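Local atomic coordinates of RNA 2'-o-ribose methyltransferase (Thermus thermophilus, PDB entry 1IPA), a protein that probably transfers a methyl group to the 2'-hydroxyl of a ribose in RNA, with a deep trefoil knot forming its active-site architecture. Residues D115-V120 / A140-V145; G149-Y154 / T171-E176; A204-P209 / L258-L263. One frame throughout, in Å; residues are numbered along the deposited sequence.

Followed from the N terminus, the three contacts come in series, and none nests in or crosses another. Contact 1 closes the loop that runs from strand 117-122 through helix 127-140 to strand 144-148. Contact 2 opens right after that strand and closes on edge strand 171-174, so both contacts reach the same parallel sheet. They touch where Val145 O meets Leu172 N at 3.0 Å, a probable hydrogen bond. Contact 3 closes a later loop, bringing the C-terminal end of helix 246-261 to the segment that leads into strand 210-214. A salt bridge from Asp115 OD1 to Arg261 NH2 joins contacts 1 and 3. Contacts 2 and 3 do not touch.

Contact 1 (D115-V120 / A140-V145); sequences DALILV and AGAEAV
Two backbone hydrogen bonds join 115-120 and 140-145. Glu143 N donates a hydrogen bond to Leu117 O at 2.7 Å, in the carbonyl plane. Leu119 N does the same to Ala144 O at 3.0 Å, nearly straight at 171°. Between them Ile118 pairs with Ala144; just beyond, Leu119 pairs with Val145, both in parallel register. Val145 CA also lies 3.3 Å from Leu119 O, a CA-H...O contact. Leu117 swings CG anti to its backbone N (chi1 174°), which brings Leu117 CG and CD2 against Ala142 CA, each at 4.1 Å. Before the strands pair, a water bridges the gap: it accepts from Leu117 N and donates to Gly141 O. Glu143 extends across Ala116, with OE1 3.3 Å from Ala116 CA. Its carboxylate is held at both oxygens, by Ser113 OG and Tyr110 OH. Further out, Gly141 ends helix 127-140 in a Schellman motif, its positive phi turning the chain toward strand 144-148. This completes a beta-alpha-beta unit of the parallel sheet. Leu119 and Val145 face helix 127-140, while Ile118 packs on Trp182 of helix 176-185. Backbone polar groups are thus paired in a largely apolar setting, and the two hydroxyls would be expected to stabilise a charged Glu143 carboxylate.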
# COMPACT_ATOMS: atom_id res chain seq x y z
N ASP A 115 -5.12 -0.60 -21.38
CA ASP A 115 -6.22 -0.58 -20.41
C ASP A 115 -5.72 0.02 -19.10
O ASP A 115 -6.39 -0.06 -18.07
CB ASP A 115 -6.72 -2.01 -20.13
CG ASP A 115 -7.37 -2.67 -21.34
OD1 ASP A 115 -8.51 -2.30 -21.70
OD2 ASP A 115 -6.74 -3.57 -21.93
N ALA A 116 -4.54 0.64 -19.14
CA ALA A 116 -3.91 1.20 -17.95
C ALA A 116 -4.61 2.28 -17.13
O ALA A 116 -4.81 3.41 -17.59
CB ALA A 116 -2.53 1.69 -18.30
N LEU A 117 -4.96 1.94 -15.89
CA LEU A 117 -5.55 2.90 -14.97
C LEU A 117 -4.44 3.12 -13.93
O LEU A 117 -4.12 2.23 -13.15
CB LEU A 117 -6.80 2.33 -14.30
CG LEU A 117 -7.43 3.21 -13.21
CD1 LEU A 117 -7.80 4.58 -13.77
CD2 LEU A 117 -8.65 2.51 -12.64
N ILE A 118 -3.86 4.31 -13.95
CA ILE A 118 -2.75 4.63 -13.07
C ILE A 118 -3.05 5.73 -12.06
O ILE A 118 -3.61 6.77 -12.39
CB ILE A 118 -1.52 5.04 -13.91
CG1 ILE A 118 -1.00 3.81 -14.67
CG2 ILE A 118 -0.44 5.63 -13.04
CD1 ILE A 118 -0.10 4.15 -15.84
N LEU A 119 -2.66 5.49 -10.81
CA LEU A 119 -2.86 6.47 -9.76
C LEU A 119 -1.52 7.09 -9.40
O LEU A 119 -0.59 6.38 -9.07
CB LEU A 119 -3.46 5.83 -8.51
CG LEU A 119 -3.56 6.75 -7.28
CD1 LEU A 119 -4.49 7.90 -7.61
CD2 LEU A 119 -4.08 5.98 -6.07
N VAL A 120 -1.42 8.41 -9.48
CA VAL A 120 -0.19 9.08 -9.12
C VAL A 120 -0.44 9.81 -7.80
O VAL A 120 -1.25 10.73 -7.73
CB VAL A 120 0.23 10.11 -10.20
CG1 VAL A 120 1.54 10.78 -9.81
CG2 VAL A 120 0.40 9.42 -11.54
N ALA A 140 -10.22 -0.80 -6.93
CA ALA A 140 -10.73 -0.17 -8.14
C ALA A 140 -10.16 -0.82 -9.40
O ALA A 140 -10.72 -0.69 -10.48
CB ALA A 140 -10.39 1.32 -8.13
N GLY A 141 -9.04 -1.52 -9.24
CA GLY A 141 -8.43 -2.19 -10.38
C GLY A 141 -7.29 -1.45 -11.05
O GLY A 141 -6.94 -1.75 -12.19
N ALA A 142 -6.71 -0.47 -10.37
CA ALA A 142 -5.61 0.26 -10.95
C ALA A 142 -4.51 -0.71 -11.38
O ALA A 142 -4.32 -1.76 -10.77
CB ALA A 142 -5.06 1.24 -9.94
N GLU A 143 -3.79 -0.34 -12.43
CA GLU A 143 -2.70 -1.16 -12.93
C GLU A 143 -1.42 -0.83 -12.17
O GLU A 143 -0.53 -1.67 -12.04
CB GLU A 143 -2.50 -0.88 -14.43
CG GLU A 143 -1.58 -1.87 -15.11
CD GLU A 143 -1.42 -1.57 -16.59
OE1 GLU A 143 -2.42 -1.71 -17.32
OE2 GLU A 143 -0.32 -1.19 -17.01
N ALA A 144 -1.33 0.38 -11.65
CA ALA A 144 -0.14 0.77 -10.92
C ALA A 144 -0.36 2.03 -10.12
O ALA A 144 -1.23 2.83 -10.42
CB ALA A 144 1.03 0.98 -11.88
N VAL A 145 0.46 2.19 -9.08
CA VAL A 145 0.40 3.38 -8.25
C VAL A 145 1.78 3.99 -8.30
O VAL A 145 2.75 3.37 -7.88
CB VAL A 145 0.07 3.06 -6.78
CG1 VAL A 145 0.17 4.33 -5.95
CG2 VAL A 145 -1.32 2.47 -6.68
O HOH W 1 -6.13 -0.70 -14.94

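Contact 2 (G149-Y154 / T171-E176); sequences GGVDLY and TLAASE
Val151 and Leu153 drop from the loop onto strand 171-174 and make the close part of this contact. The branch carbon of Val151 sits on the Ala173 methyl, with 4.0 Å between Val151 CB and Ala173 CB. Val151 CG1 touches the same methyl. Next along the loop, Leu153 places CG anti to its own carbonyl carbon. This brings its CD2 branch over Thr171, with Leu153 CD2 4.1 Å from Thr171 CB. The Leu153 and Thr171 side chains overlap flank to flank, pointing opposite ways. In Thr171, OG1 lies anti to the carbonyl carbon (chi1 -52°) and bonds to Leu169 O, which leaves CG2, anti to the backbone N, facing Leu153. Leu130 and Leu134 of helix 127-140 pack against Val151 and Thr171.

Strand 171-174 is an outermost strand of the six-stranded parallel sheet in this chain, paired with strand 144-148 through Leu172 and Ala174. The loop leads from strand 144-148 to helix 156-161. It runs back along the edge strand, roughly antiparallel but skewed (146° between the two directions), and has no regular strand of its own.

The other end is looser and more exposed. Gly149 and Gly150 have positive phi and bring no side chain to the contact. The backbone lies near the strand there, with Gly149 N 3.2 Å from Ala174 O and Gly150 N 4.1 Å from Ala173 CB. At the far end of the loop an Asx turn spans Leu153: Tyr154 N bonds to Asp152 OD1 at 3.1 Å, meeting it from above the carboxylate plane. Asp152 OD2 makes a salt bridge with Arg23.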
# COMPACT_ATOMS: atom_id res chain seq x y z
N GLY A 149 7.66 10.43 -4.33
CA GLY A 149 8.24 10.76 -3.04
C GLY A 149 8.59 9.65 -2.05
O GLY A 149 8.11 9.67 -0.91
N GLY A 150 9.43 8.70 -2.46
CA GLY A 150 9.82 7.64 -1.54
C GLY A 150 8.73 6.70 -1.06
O GLY A 150 7.61 7.11 -0.74
N VAL A 151 9.08 5.42 -0.98
CA VAL A 151 8.15 4.39 -0.56
C VAL A 151 8.88 3.28 0.23
O VAL A 151 10.07 3.05 0.03
CB VAL A 151 7.47 3.77 -1.81
CG1 VAL A 151 8.26 2.57 -2.30
CG2 VAL A 151 6.04 3.43 -1.52
N ASP A 152 8.17 2.62 1.15
CA ASP A 152 8.73 1.52 1.93
C ASP A 152 7.71 0.40 1.86
O ASP A 152 6.75 0.38 2.61
CB ASP A 152 8.95 1.91 3.40
CG ASP A 152 9.53 0.77 4.23
OD1 ASP A 152 9.72 -0.34 3.68
OD2 ASP A 152 9.82 0.96 5.43
N LEU A 153 7.93 -0.53 0.94
CA LEU A 153 7.00 -1.63 0.73
C LEU A 153 6.95 -2.72 1.80
O LEU A 153 6.07 -3.57 1.78
CB LEU A 153 7.29 -2.27 -0.63
CG LEU A 153 7.38 -1.29 -1.81
CD1 LEU A 153 7.80 -2.04 -3.07
CD2 LEU A 153 6.04 -0.60 -2.01
N TYR A 154 7.87 -2.69 2.76
CA TYR A 154 7.86 -3.75 3.77
C TYR A 154 7.55 -3.32 5.19
O TYR A 154 7.62 -4.13 6.12
CB TYR A 154 9.19 -4.52 3.71
CG TYR A 154 9.45 -5.10 2.33
CD1 TYR A 154 10.24 -4.43 1.39
CD2 TYR A 154 8.80 -6.28 1.92
CE1 TYR A 154 10.37 -4.91 0.07
CE2 TYR A 154 8.93 -6.76 0.62
CZ TYR A 154 9.70 -6.08 -0.30
OH TYR A 154 9.78 -6.56 -1.59
N THR A 171 3.67 -0.90 -7.35
CA THR A 171 3.82 0.38 -6.68
C THR A 171 5.23 0.89 -6.87
O THR A 171 6.19 0.27 -6.40
CB THR A 171 3.54 0.22 -5.19
OG1 THR A 171 2.28 -0.43 -5.02
CG2 THR A 171 3.52 1.57 -4.50
N LEU A 172 5.37 2.03 -7.55
CA LEU A 172 6.68 2.61 -7.81
C LEU A 172 6.87 4.02 -7.28
O LEU A 172 5.91 4.80 -7.15
CB LEU A 172 6.97 2.62 -9.31
CG LEU A 172 6.78 1.35 -10.15
CD1 LEU A 172 7.35 0.14 -9.42
CD2 LEU A 172 5.31 1.15 -10.42
N ALA A 173 8.11 4.36 -6.98
CA ALA A 173 8.45 5.67 -6.47
C ALA A 173 9.48 6.33 -7.38
O ALA A 173 10.18 5.65 -8.16
CB ALA A 173 9.00 5.57 -5.06
N ALA A 174 9.57 7.65 -7.29
CA ALA A 174 10.50 8.45 -8.07
C ALA A 174 10.21 9.91 -7.75
O ALA A 174 9.18 10.22 -7.16
CB ALA A 174 10.31 8.18 -9.55
N SER A 175 11.12 10.79 -8.14
CA SER A 175 10.94 12.21 -7.88
C SER A 175 9.80 12.73 -8.75
O SER A 175 9.49 12.15 -9.79
CB SER A 175 12.21 12.99 -8.21
OG SER A 175 12.46 12.97 -9.60
N GLU A 176 9.18 13.82 -8.32
CA GLU A 176 8.09 14.41 -9.07
C GLU A 176 8.51 14.65 -10.51
O GLU A 176 7.78 14.30 -11.44
CB GLU A 176 7.64 15.72 -8.41
CG GLU A 176 7.29 15.55 -6.93
CD GLU A 176 6.61 16.77 -6.31
OE1 GLU A 176 6.44 16.78 -5.07
OE2 GLU A 176 6.23 17.70 -7.06

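Contact 3 (A204-P209 / L258-L263)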
# COMPACT_ATOMS: atom_id res chain seq x y z
N ALA A 204 -14.73 14.38 -16.34
CA ALA A 204 -13.50 14.04 -17.03
C ALA A 204 -13.71 12.71 -17.75
O ALA A 204 -14.59 11.93 -17.38
CB ALA A 204 -12.37 13.91 -16.05
N ASN A 205 -12.91 12.47 -18.78
CA ASN A 205 -12.97 11.25 -19.58
C ASN A 205 -11.87 10.32 -19.07
O ASN A 205 -10.70 10.51 -19.41
CB ASN A 205 -12.72 11.58 -21.06
CG ASN A 205 -12.56 10.34 -21.92
OD1 ASN A 205 -12.30 10.45 -23.12
ND2 ASN A 205 -12.72 9.17 -21.33
N LEU A 206 -12.25 9.32 -18.28
CA LEU A 206 -11.27 8.40 -17.72
C LEU A 206 -11.07 7.13 -18.55
O LEU A 206 -10.95 6.04 -17.99
CB LEU A 206 -11.66 8.07 -16.28
CG LEU A 206 -11.92 9.33 -15.43
CD1 LEU A 206 -12.28 8.95 -14.01
CD2 LEU A 206 -10.69 10.22 -15.43
N ARG A 207 -11.03 7.29 -19.87
CA ARG A 207 -10.82 6.17 -20.79
C ARG A 207 -9.55 5.41 -20.42
O ARG A 207 -8.48 6.00 -20.27
CB ARG A 207 -10.74 6.68 -22.23
CG ARG A 207 -9.90 5.80 -23.15
CD ARG A 207 -10.24 6.01 -24.63
NE ARG A 207 -11.55 5.47 -24.97
CZ ARG A 207 -11.89 4.19 -24.83
NH1 ARG A 207 -11.02 3.31 -24.35
NH2 ARG A 207 -13.12 3.78 -25.15
N PRO A 208 -9.64 4.07 -20.32
CA PRO A 208 -8.60 3.10 -19.98
C PRO A 208 -7.15 3.53 -19.90
O PRO A 208 -6.50 3.26 -18.89
CB PRO A 208 -8.84 1.99 -20.99
CG PRO A 208 -10.32 1.91 -20.96
CD PRO A 208 -10.77 3.38 -20.97
N PRO A 209 -6.59 4.18 -20.94
CA PRO A 209 -5.18 4.57 -20.77
C PRO A 209 -5.15 5.95 -20.13
O PRO A 209 -5.32 6.94 -20.83
CB PRO A 209 -4.65 4.61 -22.21
CG PRO A 209 -5.67 3.83 -23.00
CD PRO A 209 -6.97 4.20 -22.36
N LEU A 258 -13.62 3.20 -13.25
CA LEU A 258 -14.17 1.87 -13.40
C LEU A 258 -15.62 1.94 -13.87
O LEU A 258 -16.09 1.07 -14.61
CB LEU A 258 -14.09 1.11 -12.07
CG LEU A 258 -14.74 -0.28 -12.02
CD1 LEU A 258 -13.94 -1.25 -12.88
CD2 LEU A 258 -14.82 -0.78 -10.57
N ARG A 259 -16.34 2.97 -13.43
CA ARG A 259 -17.74 3.12 -13.82
C ARG A 259 -17.85 3.47 -15.31
O ARG A 259 -18.75 3.00 -15.99
CB ARG A 259 -18.42 4.21 -12.98
CG ARG A 259 -19.94 4.33 -13.24
CD ARG A 259 -20.52 5.60 -12.64
NE ARG A 259 -20.05 6.78 -13.36
CZ ARG A 259 -20.53 7.18 -14.53
NH1 ARG A 259 -21.50 6.50 -15.12
NH2 ARG A 259 -20.03 8.25 -15.12
N GLN A 260 -16.94 4.31 -15.79
CA GLN A 260 -16.94 4.72 -17.19
C GLN A 260 -16.54 3.58 -18.11
O GLN A 260 -17.04 3.48 -19.22
CB GLN A 260 -15.99 5.91 -17.41
CG GLN A 260 -16.60 7.26 -17.05
CD GLN A 260 -15.61 8.41 -17.10
OE1 GLN A 260 -14.82 8.53 -18.04
NE2 GLN A 260 -15.67 9.27 -16.10
N ARG A 261 -15.65 2.72 -17.62
CA ARG A 261 -15.17 1.57 -18.39
C ARG A 261 -16.30 0.57 -18.60
O ARG A 261 -16.42 -0.02 -19.68
CB ARG A 261 -14.03 0.88 -17.65
CG ARG A 261 -13.45 -0.33 -18.37
CD ARG A 261 -12.59 0.10 -19.55
NE ARG A 261 -11.85 -1.00 -20.15
CZ ARG A 261 -12.40 -1.97 -20.88
NH1 ARG A 261 -13.71 -1.97 -21.09
NH2 ARG A 261 -11.64 -2.92 -21.41
N LEU A 262 -17.13 0.39 -17.58
CA LEU A 262 -18.24 -0.54 -17.65
C LEU A 262 -19.38 0.01 -18.51
O LEU A 262 -20.45 -0.60 -18.60
CB LEU A 262 -18.76 -0.85 -16.24
CG LEU A 262 -17.80 -1.64 -15.35
CD1 LEU A 262 -18.24 -1.57 -13.91
CD2 LEU A 262 -17.72 -3.08 -15.83
N LEU A 263 -19.15 1.16 -19.14
CA LEU A 263 -20.16 1.78 -19.99
C LEU A 263 -19.95 1.49 -21.47
O LEU A 263 -18.96 0.81 -21.83
CB LEU A 263 -20.17 3.30 -19.76
CG LEU A 263 -21.40 3.91 -19.09
CD1 LEU A 263 -21.75 3.14 -17.83
CD2 LEU A 263 -21.13 5.37 -18.76
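The end of helix 246-261, the last helix of the chain, meets the irregular loop that leads into strand 210-214 of the parallel sheet. Gln260, in the final turn, carries the contact. Its CG is anti to its own carbonyl carbon (chi1 -82°), and the chain is extended beyond CG, so the amide reaches the loop backbone. There it takes hold of two groups on either side of Asn205. Gln260 OE1 accepts from Leu206 N at 2.7 Å. The bond is fairly straight at the hydrogen (161°), but the donor lies above the amide carbonyl plane. Gln260 NE2 donates a hydrogen bond to Ala204 O at 3.1 Å. This bond is more bent, at 138°, although the donor sits in the plane of the Ala204 carbonyl. The amide plane is therefore tilted against both partners.

Gln260 NE2 has a second acceptor, Glu256 OE1, one turn back on the same helix. Leu206 crosses the Gln260 side chain at about a right angle. Its CG lies 3.8 Å from Gln260 NE2, and its side chain also touches Glu256 and Ala257.

One residue on, Arg261 bends at chi2 and crosses the CG corner of Pro208 at about a right angle. Pro208 CG comes to 3.2 Å from Arg261 CD and 3.4 Å from Arg261 NE, a tight fit. The guanidinium goes on to Asp115, at the start of the segment leading into strand 117-122.

Gln260 thus uses both ends of one amide to satisfy loop backbone groups. The bond to Glu256 should help fix which end donates and which accepts.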